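Local structure of peptidoglycan glycosyltransferase (Atopobium parvulum, 4OVD) at residues E226-K229 with K230-Q234. The protein is a penicillin-binding protein that combines a dimerisation domain with a transpeptidase domain. Sequence-based numbering, arbitrary orientation.
Sequences ELQK and KAEEQ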
loop_
_atom_site.group_PDB
_atom_site.type_symbol
_atom_site.label_atom_id
_atom_site.label_comp_id
_atom_site.label_asym_id
_atom_site.label_seq_id
_atom_site.Cartn_x
_atom_site.Cartn_y
_atom_site.Cartn_z
ATOM N N GLU A 226 -5.578 -16.208 -8.899
ATOM C CA GLU A 226 -6.867 -16.495 -8.249
ATOM C C GLU A 226 -7.127 -15.519 -7.072
ATOM O O GLU A 226 -8.250 -15.095 -6.812
ATOM C CB GLU A 226 -6.917 -17.954 -7.771
ATOM C CG GLU A 226 -8.312 -18.529 -7.872
ATOM C CD GLU A 226 -8.818 -18.607 -9.312
ATOM O OE1 GLU A 226 -8.013 -18.817 -10.259
ATOM O OE2 GLU A 226 -10.046 -18.476 -9.506
ATOM N N LEU A 227 -6.065 -15.115 -6.381
ATOM C CA LEU A 227 -6.202 -14.155 -5.296
ATOM C C LEU A 227 -6.469 -12.764 -5.869
ATOM O O LEU A 227 -7.126 -11.929 -5.275
ATOM C CB LEU A 227 -4.946 -14.158 -4.445
ATOM C CG LEU A 227 -5.164 -13.370 -3.177
ATOM C CD1 LEU A 227 -6.373 -13.945 -2.438
ATOM C CD2 LEU A 227 -3.884 -13.449 -2.359
ATOM N N GLN A 228 -6.005 -12.538 -7.066
ATOM C CA GLN A 228 -6.220 -11.260 -7.709
ATOM C C GLN A 228 -7.676 -11.132 -8.036
ATOM O O GLN A 228 -8.264 -10.091 -7.871
ATOM C CB GLN A 228 -5.346 -11.157 -8.968
ATOM C CG GLN A 228 -5.528 -9.881 -9.727
ATOM C CD GLN A 228 -5.069 -8.693 -8.956
ATOM O OE1 GLN A 228 -4.185 -8.797 -8.076
ATOM N NE2 GLN A 228 -5.646 -7.535 -9.275
ATOM N N LYS A 229 -8.291 -12.223 -8.443
ATOM C CA LYS A 229 -9.709 -12.193 -8.794
ATOM C C LYS A 229 -10.600 -11.886 -7.604
ATOM O O LYS A 229 -11.595 -11.177 -7.701
ATOM C CB LYS A 229 -10.067 -13.560 -9.385
ATOM C CG LYS A 229 -11.501 -13.728 -9.818
ATOM C CD LYS A 229 -11.723 -15.194 -10.196
ATOM C CE LYS A 229 -13.129 -15.442 -10.692
ATOM N NZ LYS A 229 -13.320 -14.656 -11.945
ATOM N N LYS A 230 -10.290 -12.508 -6.486
ATOM C CA LYS A 230 -10.997 -12.246 -5.235
ATOM C C LYS A 230 -10.776 -10.813 -4.804
ATOM O O LYS A 230 -11.705 -10.164 -4.347
ATOM C CB LYS A 230 -10.481 -13.139 -4.125
ATOM C CG LYS A 230 -10.751 -14.621 -4.321
ATOM C CD LYS A 230 -10.156 -15.412 -3.163
ATOM C CE LYS A 230 -10.337 -16.891 -3.368
ATOM N NZ LYS A 230 -11.792 -17.133 -3.437
ATOM N N ALA A 231 -9.534 -10.326 -4.882
ATOM C CA ALA A 231 -9.265 -8.947 -4.497
ATOM C C ALA A 231 -10.164 -8.001 -5.278
ATOM O O ALA A 231 -10.776 -7.081 -4.714
ATOM C CB ALA A 231 -7.815 -8.584 -4.733
ATOM N N GLU A 232 -10.293 -8.261 -6.578
ATOM C CA GLU A 232 -11.105 -7.399 -7.423
ATOM C C GLU A 232 -12.563 -7.464 -7.115
ATOM O O GLU A 232 -13.244 -6.451 -7.051
ATOM C CB GLU A 232 -10.844 -7.727 -8.892
ATOM C CG GLU A 232 -9.396 -7.405 -9.268
ATOM C CD GLU A 232 -9.074 -7.603 -10.740
ATOM O OE1 GLU A 232 -10.005 -8.012 -11.483
ATOM O OE2 GLU A 232 -7.903 -7.321 -11.146
ATOM N N GLU A 233 -13.072 -8.662 -6.901
ATOM C CA GLU A 233 -14.476 -8.775 -6.643
ATOM C C GLU A 233 -14.845 -8.263 -5.273
ATOM O O GLU A 233 -15.878 -7.586 -5.110
ATOM C CB GLU A 233 -14.962 -10.198 -6.938
ATOM C CG GLU A 233 -14.440 -11.319 -6.046
ATOM C CD GLU A 233 -14.644 -12.719 -6.659
ATOM O OE1 GLU A 233 -14.772 -12.828 -7.896
ATOM O OE2 GLU A 233 -14.614 -13.722 -5.922
ATOM N N GLN A 234 -13.993 -8.527 -4.280
ATOM C CA GLN A 234 -14.232 -8.022 -2.932
ATOM C C GLN A 234 -14.119 -6.503 -2.848
ATOM O O GLN A 234 -14.948 -5.847 -2.230
ATOM C CB GLN A 234 -13.372 -8.761 -1.907
ATOM C CG GLN A 234 -13.872 -10.201 -1.791
ATOM C CD GLN A 234 -13.137 -11.051 -0.804
ATOM O OE1 GLN A 234 -12.915 -10.639 0.316
ATOM N NE2 GLN A 234 -12.786 -12.281 -1.214
#
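Gln228 crosses Glu232 obliquely one helical turn on, its NE2 giving a nearly straight hydrogen bond to Glu232 OE2 (2.9 Å, 171° at the hydrogen). This is an i to i+4 side-chain bridge within the first turns of helix 225-242, which packs beside strand 260-266, an outer strand of the five-stranded antiparallel sheet of the transpeptidase domain. The carboxylate oxygen sits almost in the amide plane of Gln228 but is itself approached on its anti side, and the two flat groups stand nearly perpendicular, 85° apart. Gln228 can make this reach because its CG is anti to the backbone N and the chain then bends at chi2, while Glu232 runs extended beyond CG. Both side chains are buried, and their polar ends have further partners: NE2 also bonds Ala263 O of the strand, and Glu232 OE2 accepts from Gly160 N, so the pair ties the helix to the sheet and to the segment around Val159. In the backbone, Glu232 N bonds Gln228 O (3.0 Å), and Ala231 N bonds Leu227 O (2.9 Å). Leu227 touches Tyr261 of the strand, and Ala231 packs on Phe549 of helix 542-556. The aliphatic chain of Lys230, a partly exposed residue, runs past the buried Leu227 at about a right angle; Lys230 CD lies 4.1 Å from Leu227 CD1. The backbone N of Lys230 makes a weak hydrogen bond to Glu226 O (3.3 Å). On the solvent side, the exposed Lys229 and Glu233 carry opposite charges, yet Lys229 NZ and Glu233 OE1 stay 4.7 Å apart, so any attraction is probably modest. Glu233 CG is placed between its own backbone N and carbonyl carbon (chi1 66°), which folds the side chain back over the preceding turn and leaves Glu233 CG 3.3 Å from Lys229 O.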